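Local coordinates for protein immunomodulatory active chitinase (Trichuris suis, PDB 6G9C) that displays immunomodulatory properties in inflammatory lung disease and, as a chitinase of glycosyl hydrolase family 18, probably binds and cleaves chitin, at residues Phe39-Gln44 with Ile65-Ala70; Leu107-Trp112 with Asp146-Asp151; Val192-Lys197 with Val215-Tyr220; Cys219-Gly224 with Pro273-Gly278. All coordinates share one frame; numbering follows the deposited sequence.

Interaction 1 of 4, residues Phe39-Gln44 with Ile65-Ala70; sequences FTNWAQ and IFYAFA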
loop_
_atom_site.group_PDB
_atom_site.type_symbol
_atom_site.label_atom_id
_atom_site.label_comp_id
_atom_site.label_asym_id
_atom_site.label_seq_id
_atom_site.Cartn_x
_atom_site.Cartn_y
_atom_site.Cartn_z
ATOM N N PHE A 39 4.368 13.542 11.224
ATOM C CA PHE A 39 2.934 13.522 11.481
ATOM C C PHE A 39 2.710 13.278 12.971
ATOM O O PHE A 39 3.454 12.506 13.590
ATOM C CB PHE A 39 2.296 12.404 10.642
ATOM C CG PHE A 39 0.826 12.201 10.894
ATOM C CD1 PHE A 39 0.385 11.360 11.906
ATOM C CD2 PHE A 39 -0.111 12.845 10.100
ATOM C CE1 PHE A 39 -0.965 11.175 12.131
ATOM C CE2 PHE A 39 -1.466 12.667 10.321
ATOM C CZ PHE A 39 -1.893 11.841 11.331
ATOM N N THR A 40 1.691 13.925 13.555
ATOM C CA THR A 40 1.386 13.741 14.973
ATOM C C THR A 40 -0.054 13.270 15.154
ATOM O O THR A 40 -0.985 13.866 14.596
ATOM C CB THR A 40 1.628 15.016 15.809
ATOM O OG1 THR A 40 0.679 16.033 15.448
ATOM C CG2 THR A 40 3.053 15.543 15.612
ATOM N N ASN A 41 -0.241 12.223 15.967
ATOM C CA ASN A 41 -1.563 11.614 16.080
ATOM C C ASN A 41 -2.475 12.325 17.094
ATOM O O ASN A 41 -3.572 11.819 17.384
ATOM C CB ASN A 41 -1.444 10.102 16.394
ATOM C CG ASN A 41 -0.702 9.806 17.682
ATOM O OD1 ASN A 41 -0.339 10.710 18.423
ATOM N ND2 ASN A 41 -0.479 8.511 17.963
ATOM N N TRP A 42 -2.085 13.499 17.607
ATOM C CA TRP A 42 -3.000 14.324 18.386
ATOM C C TRP A 42 -3.465 15.575 17.639
ATOM O O TRP A 42 -4.327 16.301 18.154
ATOM C CB TRP A 42 -2.365 14.728 19.727
ATOM C CG TRP A 42 -1.097 15.525 19.604
ATOM C CD1 TRP A 42 -0.978 16.892 19.627
ATOM C CD2 TRP A 42 0.241 15.006 19.483
ATOM N NE1 TRP A 42 0.352 17.251 19.505
ATOM C CE2 TRP A 42 1.115 16.113 19.406
ATOM C CE3 TRP A 42 0.779 13.713 19.414
ATOM C CZ2 TRP A 42 2.507 15.964 19.269
ATOM C CZ3 TRP A 42 2.162 13.563 19.283
ATOM C CH2 TRP A 42 3.006 14.680 19.213
ATOM N N ALA A 43 -2.934 15.842 16.440
ATOM C CA ALA A 43 -3.392 16.997 15.662
ATOM C C ALA A 43 -4.828 16.834 15.180
ATOM O O ALA A 43 -5.477 17.837 14.834
ATOM C CB ALA A 43 -2.447 17.234 14.481
ATOM N N GLN A 44 -5.346 15.601 15.181
ATOM C CA GLN A 44 -6.742 15.337 14.879
ATOM C C GLN A 44 -7.686 15.966 15.882
ATOM O O GLN A 44 -8.892 16.004 15.624
ATOM C CB GLN A 44 -7.013 13.832 14.859
ATOM C CG GLN A 44 -6.627 13.153 16.183
ATOM C CD GLN A 44 -7.136 11.732 16.311
ATOM O OE1 GLN A 44 -8.290 11.437 15.997
ATOM N NE2 GLN A 44 -6.283 10.844 16.805
ATOM N N ILE A 65 7.816 10.145 6.032
ATOM C CA ILE A 65 6.915 10.622 7.074
ATOM C C ILE A 65 7.224 9.837 8.338
ATOM O O ILE A 65 7.293 8.603 8.302
ATOM C CB ILE A 65 5.439 10.465 6.684
ATOM C CG1 ILE A 65 5.051 11.511 5.620
ATOM C CG2 ILE A 65 4.562 10.595 7.929
ATOM C CD1 ILE A 65 3.737 11.208 4.972
ATOM N N PHE A 66 7.400 10.547 9.451
ATOM C CA PHE A 66 7.634 9.923 10.753
ATOM C C PHE A 66 6.349 10.042 11.561
ATOM O O PHE A 66 5.828 11.148 11.747
ATOM C CB PHE A 66 8.803 10.584 11.485
ATOM C CG PHE A 66 10.095 10.510 10.730
ATOM C CD1 PHE A 66 10.414 11.471 9.783
ATOM C CD2 PHE A 66 10.979 9.462 10.944
ATOM C CE1 PHE A 66 11.587 11.396 9.060
ATOM C CE2 PHE A 66 12.164 9.382 10.229
ATOM C CZ PHE A 66 12.460 10.346 9.278
ATOM N N TYR A 67 5.826 8.905 12.016
ATOM C CA TYR A 67 4.540 8.873 12.708
ATOM C C TYR A 67 4.769 8.977 14.215
ATOM O O TYR A 67 5.226 8.016 14.848
ATOM C CB TYR A 67 3.779 7.604 12.343
ATOM C CG TYR A 67 2.329 7.649 12.745
ATOM C CD1 TYR A 67 1.955 7.510 14.081
ATOM C CD2 TYR A 67 1.320 7.862 11.796
ATOM C CE1 TYR A 67 0.631 7.558 14.464
ATOM C CE2 TYR A 67 -0.013 7.912 12.178
ATOM C CZ TYR A 67 -0.347 7.764 13.512
ATOM O OH TYR A 67 -1.661 7.807 13.904
ATOM N N ALA A 68 4.441 10.137 14.792
ATOM C CA ALA A 68 4.569 10.363 16.232
ATOM C C ALA A 68 3.200 10.265 16.900
ATOM O O ALA A 68 2.278 10.997 16.520
ATOM C CB ALA A 68 5.198 11.731 16.503
ATOM N N PHE A 69 3.046 9.382 17.904
ATOM C CA PHE A 69 4.015 8.385 18.401
ATOM C C PHE A 69 3.301 7.064 18.665
ATOM O O PHE A 69 2.095 7.041 18.925
ATOM C CB PHE A 69 4.651 8.802 19.731
ATOM C CG PHE A 69 5.554 9.995 19.651
ATOM C CD1 PHE A 69 6.820 9.886 19.102
ATOM C CD2 PHE A 69 5.147 11.218 20.182
ATOM C CE1 PHE A 69 7.666 10.993 19.049
ATOM C CE2 PHE A 69 5.980 12.333 20.134
ATOM C CZ PHE A 69 7.244 12.215 19.559
ATOM N N ALA A 70 4.051 5.962 18.678
ATOM C CA ALA A 70 3.549 4.745 19.290
ATOM C C ALA A 70 3.736 4.823 20.806
ATOM O O ALA A 70 4.288 5.787 21.343
ATOM C CB ALA A 70 4.254 3.515 18.713
#

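Interaction 2 of 4, residues Leu107-Trp112 with Asp146-Asp151; sequences LSLGGW and DGFDLD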
loop_
_atom_site.group_PDB
_atom_site.type_symbol
_atom_site.label_atom_id
_atom_site.label_comp_id
_atom_site.label_asym_id
_atom_site.label_seq_id
_atom_site.Cartn_x
_atom_site.Cartn_y
_atom_site.Cartn_z
ATOM N N LEU A 107 7.590 4.583 11.998
ATOM C CA LEU A 107 6.919 4.752 13.278
ATOM C C LEU A 107 7.905 5.303 14.297
ATOM O O LEU A 107 8.979 4.725 14.493
ATOM C CB LEU A 107 6.354 3.415 13.770
ATOM C CG LEU A 107 5.575 3.446 15.092
ATOM C CD1 LEU A 107 4.344 4.389 14.968
ATOM C CD2 LEU A 107 5.156 2.030 15.478
ATOM N N SER A 108 7.537 6.406 14.950
ATOM C CA SER A 108 8.359 7.007 15.995
ATOM C C SER A 108 7.880 6.573 17.372
ATOM O O SER A 108 6.681 6.386 17.602
ATOM C CB SER A 108 8.330 8.542 15.899
ATOM O OG SER A 108 8.988 9.000 14.723
ATOM N N LEU A 109 8.841 6.411 18.292
ATOM C CA LEU A 109 8.574 6.002 19.662
ATOM C C LEU A 109 9.324 6.921 20.616
ATOM O O LEU A 109 10.521 7.168 20.441
ATOM C CB LEU A 109 8.994 4.542 19.897
ATOM C CG LEU A 109 8.599 4.021 21.263
ATOM C CD1 LEU A 109 7.081 3.900 21.322
ATOM C CD2 LEU A 109 9.260 2.661 21.519
ATOM N N GLY A 110 8.626 7.409 21.631
ATOM C CA GLY A 110 9.261 8.254 22.619
ATOM C C GLY A 110 8.693 9.658 22.591
ATOM O O GLY A 110 7.483 9.845 22.754
ATOM N N GLY A 111 9.551 10.648 22.384
ATOM C CA GLY A 111 9.148 12.038 22.479
ATOM C C GLY A 111 9.307 12.572 23.893
ATOM O O GLY A 111 9.618 11.847 24.842
ATOM N N TRP A 112 9.061 13.876 24.031
ATOM C CA TRP A 112 9.347 14.563 25.291
ATOM C C TRP A 112 8.435 14.084 26.417
ATOM O O TRP A 112 8.904 13.785 27.521
ATOM C CB TRP A 112 9.216 16.081 25.103
ATOM C CG TRP A 112 9.562 16.845 26.349
ATOM C CD1 TRP A 112 8.693 17.471 27.204
ATOM C CD2 TRP A 112 10.872 17.040 26.895
ATOM N NE1 TRP A 112 9.388 18.048 28.244
ATOM C CE2 TRP A 112 10.726 17.801 28.074
ATOM C CE3 TRP A 112 12.156 16.650 26.496
ATOM C CZ2 TRP A 112 11.818 18.178 28.858
ATOM C CZ3 TRP A 112 13.239 17.026 27.277
ATOM C CH2 TRP A 112 13.062 17.781 28.443
ATOM N N ASP A 146 7.519 1.147 7.112
ATOM C CA ASP A 146 8.778 1.021 6.392
ATOM C C ASP A 146 9.996 1.125 7.300
ATOM O O ASP A 146 11.118 0.912 6.831
ATOM C CB ASP A 146 8.865 2.112 5.323
ATOM C CG ASP A 146 7.797 1.960 4.268
ATOM O OD1 ASP A 146 7.767 0.894 3.612
ATOM O OD2 ASP A 146 6.952 2.877 4.132
ATOM N N GLY A 147 9.812 1.482 8.563
ATOM C CA GLY A 147 10.970 1.714 9.405
ATOM C C GLY A 147 10.565 2.182 10.781
ATOM O O GLY A 147 9.379 2.332 11.093
ATOM N N PHE A 148 11.593 2.407 11.606
ATOM C CA PHE A 148 11.454 2.752 13.011
ATOM C C PHE A 148 12.315 3.968 13.312
ATOM O O PHE A 148 13.461 4.048 12.858
ATOM C CB PHE A 148 11.888 1.580 13.907
ATOM C CG PHE A 148 11.866 1.906 15.372
ATOM C CD1 PHE A 148 10.706 2.358 15.969
ATOM C CD2 PHE A 148 13.006 1.750 16.152
ATOM C CE1 PHE A 148 10.671 2.654 17.334
ATOM C CE2 PHE A 148 12.988 2.043 17.516
ATOM C CZ PHE A 148 11.814 2.498 18.107
ATOM N N ASP A 149 11.762 4.908 14.080
ATOM C CA ASP A 149 12.450 6.137 14.473
ATOM C C ASP A 149 12.458 6.219 15.999
ATOM O O ASP A 149 11.398 6.356 16.627
ATOM C CB ASP A 149 11.761 7.355 13.834
ATOM C CG ASP A 149 12.352 8.667 14.290
ATOM O OD1 ASP A 149 13.571 8.874 14.081
ATOM O OD2 ASP A 149 11.596 9.496 14.842
ATOM N N LEU A 150 13.649 6.095 16.593
ATOM C CA LEU A 150 13.812 6.047 18.041
ATOM C C LEU A 150 13.989 7.466 18.573
ATOM O O LEU A 150 14.971 8.131 18.240
ATOM C CB LEU A 150 15.020 5.174 18.397
ATOM C CG LEU A 150 15.388 5.040 19.874
ATOM C CD1 LEU A 150 14.209 4.514 20.684
ATOM C CD2 LEU A 150 16.593 4.107 19.998
ATOM N N ASP A 151 13.035 7.927 19.395
ATOM C CA ASP A 151 13.064 9.296 19.913
ATOM C C ASP A 151 13.154 9.303 21.430
ATOM O O ASP A 151 12.337 9.930 22.108
ATOM C CB ASP A 151 11.823 10.085 19.470
ATOM C CG ASP A 151 11.691 10.185 17.957
ATOM O OD1 ASP A 151 12.641 9.800 17.239
ATOM O OD2 ASP A 151 10.633 10.671 17.479
#

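Interaction 3 of 4, residues Val192-Lys197 with Val215-Tyr220; sequences VSANPK and VNLMCY. With EDO (1,2-ethanediol), chain E.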
loop_
_atom_site.group_PDB
_atom_site.type_symbol
_atom_site.label_atom_id
_atom_site.label_comp_id
_atom_site.label_asym_id
_atom_site.label_seq_id
_atom_site.Cartn_x
_atom_site.Cartn_y
_atom_site.Cartn_z
ATOM N N VAL A 192 17.674 13.060 17.815
ATOM C CA VAL A 192 18.785 13.143 18.756
ATOM C C VAL A 192 18.946 14.576 19.248
ATOM O O VAL A 192 18.537 15.540 18.593
ATOM C CB VAL A 192 20.105 12.636 18.131
ATOM C CG1 VAL A 192 19.978 11.170 17.683
ATOM C CG2 VAL A 192 20.526 13.532 16.972
ATOM N N SER A 193 19.577 14.700 20.414
ATOM C CA SER A 193 19.745 15.993 21.061
ATOM C C SER A 193 20.691 16.887 20.266
ATOM O O SER A 193 21.668 16.424 19.672
ATOM C CB SER A 193 20.295 15.814 22.480
ATOM O OG SER A 193 20.628 17.068 23.066
ATOM N N ALA A 194 20.403 18.189 20.284
ATOM C CA ALA A 194 21.307 19.194 19.735
ATOM C C ALA A 194 22.158 19.876 20.807
ATOM O O ALA A 194 22.914 20.795 20.484
ATOM C CB ALA A 194 20.516 20.254 18.951
ATOM N N ASN A 195 22.048 19.452 22.068
ATOM C CA ASN A 195 22.813 20.042 23.164
ATOM C C ASN A 195 24.145 19.307 23.267
ATOM O O ASN A 195 24.152 18.110 23.586
ATOM C CB ASN A 195 22.029 19.943 24.473
ATOM C CG ASN A 195 22.759 20.561 25.678
ATOM O OD1 ASN A 195 23.988 20.515 25.793
ATOM N ND2 ASN A 195 21.982 21.108 26.605
ATOM N N PRO A 196 25.279 19.964 23.006
ATOM C CA PRO A 196 26.567 19.249 22.987
ATOM C C PRO A 196 26.902 18.507 24.274
ATOM O O PRO A 196 27.559 17.460 24.211
ATOM C CB PRO A 196 27.576 20.374 22.713
ATOM C CG PRO A 196 26.788 21.401 21.963
ATOM C CD PRO A 196 25.406 21.363 22.553
ATOM N N LYS A 197 26.496 19.026 25.440
ATOM C CA LYS A 197 26.718 18.306 26.690
ATOM C C LYS A 197 25.903 17.022 26.732
ATOM O O LYS A 197 26.386 15.985 27.203
ATOM C CB LYS A 197 26.360 19.188 27.883
ATOM C CG LYS A 197 27.011 20.554 27.886
ATOM C CD LYS A 197 28.349 20.529 28.608
ATOM C CE LYS A 197 28.552 21.802 29.429
ATOM N NZ LYS A 197 28.513 23.045 28.598
ATOM N N VAL A 215 20.303 10.449 11.467
ATOM C CA VAL A 215 19.782 11.024 12.704
ATOM C C VAL A 215 19.067 12.332 12.393
ATOM O O VAL A 215 19.550 13.151 11.602
ATOM C CB VAL A 215 20.871 11.238 13.777
ATOM C CG1 VAL A 215 21.398 9.876 14.253
ATOM C CG2 VAL A 215 22.010 12.149 13.276
ATOM N N ASN A 216 17.903 12.503 13.006
ATOM C CA ASN A 216 17.106 13.728 12.919
ATOM C C ASN A 216 17.584 14.644 14.046
ATOM O O ASN A 216 17.222 14.457 15.210
ATOM C CB ASN A 216 15.621 13.397 13.038
ATOM C CG ASN A 216 15.053 12.784 11.754
ATOM O OD1 ASN A 216 15.647 12.911 10.687
ATOM N ND2 ASN A 216 13.899 12.119 11.860
ATOM N N LEU A 217 18.439 15.604 13.706
ATOM C CA LEU A 217 18.985 16.532 14.692
ATOM C C LEU A 217 17.905 17.492 15.177
ATOM O O LEU A 217 17.321 18.244 14.381
ATOM C CB LEU A 217 20.155 17.308 14.086
ATOM C CG LEU A 217 20.784 18.334 15.027
ATOM C CD1 LEU A 217 21.468 17.652 16.225
ATOM C CD2 LEU A 217 21.764 19.200 14.266
ATOM N N MET A 218 17.641 17.477 16.481
ATOM C CA MET A 218 16.593 18.306 17.073
ATOM C C MET A 218 17.151 19.677 17.455
ATOM O O MET A 218 17.167 20.069 18.620
ATOM C CB MET A 218 15.983 17.606 18.282
ATOM C CG MET A 218 15.209 16.339 17.917
ATOM S SD MET A 218 14.719 15.391 19.373
ATOM C CE MET A 218 13.482 16.467 20.087
ATOM N N CYS A 219 17.588 20.415 16.429
ATOM C CA CYS A 219 18.205 21.724 16.632
ATOM C C CYS A 219 17.100 22.782 16.691
ATOM O O CYS A 219 16.925 23.623 15.812
ATOM C CB CYS A 219 19.233 22.008 15.543
ATOM S SG CYS A 219 18.661 21.568 13.883
ATOM N N TYR A 220 16.325 22.685 17.766
ATOM C CA TYR A 220 15.272 23.626 18.109
ATOM C C TYR A 220 14.978 23.438 19.592
ATOM O O TYR A 220 15.603 22.610 20.268
ATOM C CB TYR A 220 14.020 23.447 17.232
ATOM C CG TYR A 220 13.619 22.012 16.938
ATOM C CD1 TYR A 220 13.104 21.188 17.942
ATOM C CD2 TYR A 220 13.729 21.494 15.654
ATOM C CE1 TYR A 220 12.720 19.862 17.671
ATOM C CE2 TYR A 220 13.359 20.180 15.373
ATOM C CZ TYR A 220 12.859 19.372 16.380
ATOM O OH TYR A 220 12.482 18.080 16.081
HETATM C C1 EDO E . 10.105 14.230 18.611
HETATM O O1 EDO E . 10.151 15.040 19.816
HETATM C C2 EDO E . 11.152 14.656 17.574
HETATM O O2 EDO E . 11.032 16.078 17.318
HETATM O O HOH W 1 17.768 19.164 21.268
#

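Interaction 4 of 4, residues Cys219-Gly224 with Pro273-Gly278; sequences CYDFHG and PTYGRG. With EDO (1,2-ethanediol), chain D; EDO (1,2-ethanediol), chain E.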
loop_
_atom_site.group_PDB
_atom_site.type_symbol
_atom_site.label_atom_id
_atom_site.label_comp_id
_atom_site.label_asym_id
_atom_site.label_seq_id
_atom_site.Cartn_x
_atom_site.Cartn_y
_atom_site.Cartn_z
ATOM N N CYS A 219 17.588 20.415 16.429
ATOM C CA CYS A 219 18.205 21.724 16.632
ATOM C C CYS A 219 17.100 22.782 16.691
ATOM O O CYS A 219 16.925 23.623 15.812
ATOM C CB CYS A 219 19.233 22.008 15.543
ATOM S SG CYS A 219 18.661 21.568 13.883
ATOM N N TYR A 220 16.325 22.685 17.766
ATOM C CA TYR A 220 15.272 23.626 18.109
ATOM C C TYR A 220 14.978 23.438 19.592
ATOM O O TYR A 220 15.603 22.610 20.268
ATOM C CB TYR A 220 14.020 23.447 17.232
ATOM C CG TYR A 220 13.619 22.012 16.938
ATOM C CD1 TYR A 220 13.104 21.188 17.942
ATOM C CD2 TYR A 220 13.729 21.494 15.654
ATOM C CE1 TYR A 220 12.720 19.862 17.671
ATOM C CE2 TYR A 220 13.359 20.180 15.373
ATOM C CZ TYR A 220 12.859 19.372 16.380
ATOM O OH TYR A 220 12.482 18.080 16.081
ATOM N N ASP A 221 14.031 24.225 20.102
ATOM C CA ASP A 221 13.807 24.336 21.547
ATOM C C ASP A 221 15.065 24.783 22.289
ATOM O O ASP A 221 15.266 24.412 23.449
ATOM C CB ASP A 221 13.305 23.025 22.164
ATOM C CG ASP A 221 12.036 22.522 21.542
ATOM O OD1 ASP A 221 11.245 23.327 21.011
ATOM O OD2 ASP A 221 11.815 21.296 21.605
ATOM N N PHE A 222 15.935 25.573 21.651
ATOM C CA PHE A 222 17.104 26.080 22.370
ATOM C C PHE A 222 16.700 27.055 23.464
ATOM O O PHE A 222 17.375 27.149 24.497
ATOM C CB PHE A 222 18.079 26.759 21.402
ATOM C CG PHE A 222 18.784 25.809 20.483
ATOM C CD1 PHE A 222 19.733 24.912 20.974
ATOM C CD2 PHE A 222 18.502 25.806 19.130
ATOM C CE1 PHE A 222 20.390 24.035 20.127
ATOM C CE2 PHE A 222 19.155 24.925 18.270
ATOM C CZ PHE A 222 20.098 24.040 18.769
ATOM N N HIS A 223 15.603 27.787 23.245
ATOM C CA HIS A 223 15.080 28.764 24.182
ATOM C C HIS A 223 13.563 28.678 24.172
ATOM O O HIS A 223 12.957 28.283 23.174
ATOM C CB HIS A 223 15.570 30.172 23.815
ATOM C CG HIS A 223 17.058 30.283 23.810
ATOM N ND1 HIS A 223 17.799 30.319 24.972
ATOM C CD2 HIS A 223 17.948 30.293 22.792
ATOM C CE1 HIS A 223 19.084 30.381 24.668
ATOM N NE2 HIS A 223 19.203 30.364 23.352
ATOM N N GLY A 224 12.955 29.034 25.296
ATOM C CA GLY A 224 11.520 28.893 25.436
ATOM C C GLY A 224 11.063 29.420 26.778
ATOM O O GLY A 224 11.846 29.989 27.543
ATOM N N PRO A 273 11.678 23.713 12.692
ATOM C CA PRO A 273 10.396 23.831 13.398
ATOM C C PRO A 273 9.399 24.639 12.583
ATOM O O PRO A 273 9.749 25.667 12.006
ATOM C CB PRO A 273 10.771 24.585 14.678
ATOM C CG PRO A 273 11.962 25.409 14.281
ATOM C CD PRO A 273 12.700 24.636 13.226
ATOM N N THR A 274 8.138 24.191 12.563
ATOM C CA THR A 274 7.064 25.009 11.986
ATOM C C THR A 274 6.181 25.616 13.065
ATOM O O THR A 274 5.118 26.176 12.750
ATOM C CB THR A 274 6.208 24.199 11.009
ATOM O OG1 THR A 274 5.738 23.007 11.652
ATOM C CG2 THR A 274 7.005 23.839 9.757
ATOM N N TYR A 275 6.593 25.502 14.329
ATOM C CA TYR A 275 5.990 26.158 15.478
ATOM C C TYR A 275 6.953 27.210 16.005
ATOM O O TYR A 275 8.126 27.277 15.612
ATOM C CB TYR A 275 5.658 25.160 16.597
ATOM C CG TYR A 275 6.936 24.581 17.169
ATOM C CD1 TYR A 275 7.602 23.563 16.501
ATOM C CD2 TYR A 275 7.521 25.118 18.306
ATOM C CE1 TYR A 275 8.811 23.046 16.983
ATOM C CE2 TYR A 275 8.729 24.616 18.795
ATOM C CZ TYR A 275 9.364 23.589 18.117
ATOM O OH TYR A 275 10.552 23.106 18.576
ATOM N N GLY A 276 6.427 28.040 16.913
ATOM C CA GLY A 276 7.241 28.982 17.648
ATOM C C GLY A 276 7.000 28.832 19.142
ATOM O O GLY A 276 6.122 28.082 19.580
ATOM N N ARG A 277 7.798 29.568 19.918
ATOM C CA ARG A 277 7.690 29.572 21.373
ATOM C C ARG A 277 7.524 30.999 21.852
ATOM O O ARG A 277 8.041 31.938 21.237
ATOM C CB ARG A 277 8.908 28.950 22.052
ATOM C CG ARG A 277 9.077 27.482 21.717
ATOM C CD ARG A 277 10.031 26.750 22.654
ATOM N NE ARG A 277 9.915 25.316 22.389
ATOM C CZ ARG A 277 8.991 24.528 22.924
ATOM N NH1 ARG A 277 8.133 25.012 23.815
ATOM N NH2 ARG A 277 8.946 23.246 22.583
ATOM N N GLY A 278 6.810 31.155 22.958
ATOM C CA GLY A 278 6.305 32.458 23.340
ATOM C C GLY A 278 6.413 32.738 24.822
ATOM O O GLY A 278 6.428 31.830 25.657
HETATM C C1 EDO D . 9.450 18.702 19.260
HETATM O O1 EDO D . 10.313 17.929 20.086
HETATM C C2 EDO D . 9.558 20.183 19.618
HETATM O O2 EDO D . 9.377 20.364 21.026
HETATM C C1 EDO E . 10.105 14.230 18.611
HETATM O O1 EDO E . 10.151 15.040 19.816
HETATM C C2 EDO E . 11.152 14.656 17.574
HETATM O O2 EDO E . 11.032 16.078 17.318
#

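Interaction 1 of 4, residues Phe39-Gln44 with Ile65-Ala70
Phe39 and Tyr67, on the same face of the strand pair, both carry CG anti to the backbone N (chi1 175° and -166°), and their rings run side by side, pointing the same way. Phe39 CD1 sits over one face of the Tyr67 ring, and Phe39 CE1 comes to 3.4 Å from Tyr67 CE2. The ring planes are 32° apart and the centroids 5.0 Å. Beyond them, Asn41 CB touches Tyr67 OH at 3.4 Å; that hydroxyl is hydrogen-bonded to Asp85 at the start of helix 85-94, which covers this face. The strands themselves are joined by Phe39 N to Phe66 O (2.9 Å), Ala68 N to Phe39 O (2.8 Å) and Asn41 N to Ala68 O (2.9 Å). Where the chain leaves the strand in a type I turn from Thr40 to Ala43, the Asn41 side chain reaches across with a weak ND2 bond to Phe69 O, 3.1 Å long. Gln44 NE2 donates back to Asn41 O, nearly straight. Thr40 and Ala68 occupy the other face, both touching Trp368, and Thr40 OG1 finds its partner in Asp371. The peptide bond from Ala68 to Phe69 is cis. Ala68 CB lies over the centre of the Phe69 ring, whose CE2 is 3.9 Å from Trp42 CH2, near the plane of the indole. These are neighbouring parallel strands of the family 18 TIM barrel, and the non-proline cis peptide before Phe69 is of a kind known in this family near the substrate cleft.

Interaction 2 of 4, residues Leu107-Trp112 with Asp146-Asp151
This is a parallel strand pair deep in the barrel wall, Leu107-Gly110 against Gly147-Asp151, with one face turned to the barrel core and the other to the surrounding helices. The register runs from Leu107 opposite Phe148 to Gly110 opposite Asp151, and five backbone bonds hold it; at the far end Gly111 N still reaches Asp151 O, 2.9 Å away. On the core face Ser108 OG donates to Asp149 OD2 at 2.7 Å; OD2 accepts with its anti lone pair, turned away from OD1. Asp149 can meet the serine because its CG stands anti to the backbone N (chi1 175°). The same OD2 has a second partner in Tyr38 OH, while OD1 is bonded to Thr189 OG1, so the buried carboxylate is gripped through both oxygens. Asp151 stands one step further along: its OD2 lies 3.5 Å from Ser108 CB, and its OD1 is 2.6 Å from Asp149 OD2. The opposite face is apolar. There the Phe148 ring offers its edge to Leu109 CB, 3.6 Å from CE1, while CD1 rests 3.3 Å from Leu107 O. Leu107 and Leu109 pack on helix 126-142, Leu150 on helix 160-181, and Phe148 on both. Gly110, at phi 115° and psi -123°, brings its CA to 3.5 Å from Asp151 O, a spot with no room for a side chain. Ser-Leu-Gly-Gly on one strand is the SxGG signature of the glycosyl hydrolase 18 barrel, and Asp146, Asp149 and Asp151 match the DxxDxD part of its DxxDxDxE signature, whose glutamate follows.

Interaction 3 of 4, residues Val192-Lys197 with Val215-Tyr220
Val192 and Val215 meet through their methyls, CG1 to CG1 at 3.9 Å, the two side chains crossing at about a right angle. Around this apolar touch the backbones pair in parallel: Val192 N donates to Asn216 O and Met218 N to Val192 O, each bond 3.0 Å long. Further along, Ala194 CB fits against Met218 and Cys219, 3.4 Å from Met218 O and 4.0 Å from Cys219 CB. Leu217, its CG anti to the backbone N (chi1 179°), brings CD1 to 3.9 Å from the same methyl. Direct pairing has given way here, and a water takes over, accepting from Ala194 N (3.0 Å) and donating to Met218 O (2.9 Å). Beyond this shell both segments turn. Ser193 OG accepts from Asn195 N in an ST turn that leads straight into the N-cap of helix 196-202: Asn195 holds that position and accepts from Lys197 N through OD1. In the other segment, successive inverse gamma turns centred on Met218 and Cys219 bend the chain so that the Tyr220 ring lies over the Met218 carbonyl carbon. Tyr220 OH is hydrogen-bonded to O2 of an ethanediol, probably from the crystallisation liquor; the same ethanediol is also hydrogen-bonded to Glu153. Asn216 points into the barrel, where its ND2 meets Tyr38 OH. On the outer face Trp258 of helix 251-261 covers Val192 and Leu217, its NE1 bonded to Ser193 O, while strand 268-281 continues the wall on the far side of strand 214-218.

Interaction 4 of 4, residues Cys219-Gly224 with Pro273-Gly278
Arg277 and Asp221 form a salt bridge between strand 268-281 and the loop that carries Tyr220-Asp221, the Tyr-Asp pair of the Met-x-Tyr-Asp motif found at the barrel mouth of family 18 enzymes. From Arg277 CB, which points toward the loop, the chain runs extended from CG to NE. CD passes 3.3 Å from His223 O and 3.8 Å from Gly224 CA, where the glycine leaves room for it. Next, NE donates to Asp221 OD1 at 2.8 Å, and NH2 reaches that same oxygen at an equal length. The grip is therefore side-on, two nitrogens to one atom, with OD1 in the guanidinium plane but the guanidinium turned 71° from the carboxylate. NH2 also makes a weak bond to O2 of an ethanediol, probably from the crystallisation liquor, which in turn donates to Asp221 OD2. Tyr275 OH supplies a third donor to OD1, 2.5 Å away. The hydroxyl meets OD1 from one side of the carboxylate plane, the two arginine nitrogens from the other, all well out of that plane. Asn233 OD1 accepts from Asp221 N, and Glu227 bonds both His223 ND1 and Gly224 N. Tyr220 crosses Tyr275 at about a right angle and slides past Pro273, whose CG lies 4.1 Å from Tyr220 CB; Tyr275 OH comes to 3.3 Å from Tyr220 CD1.

The first three contacts lie in the barrel wall; interaction 4 ties the loop following strand 214-218 to strand 268-281. Interactions 1 and 2 share a seam: Tyr67 O and Ala70 N both pair with Ser108 across strands 64-72 and 104-110. Interaction 3 lies further round the wall, its Asn216 touching Phe66 of interaction 1, and it shares Cys219 and Tyr220 with interaction 4. The first three are buried strand pairings; interaction 4 is only partly buried and has no strand ladder. Chemistry follows place: aromatic rings under helix 85-94 and a side-chain amide beyond them in interaction 1, buried carboxylates in 2, methyls and a bridging water in 3, and a salt bridge in 4.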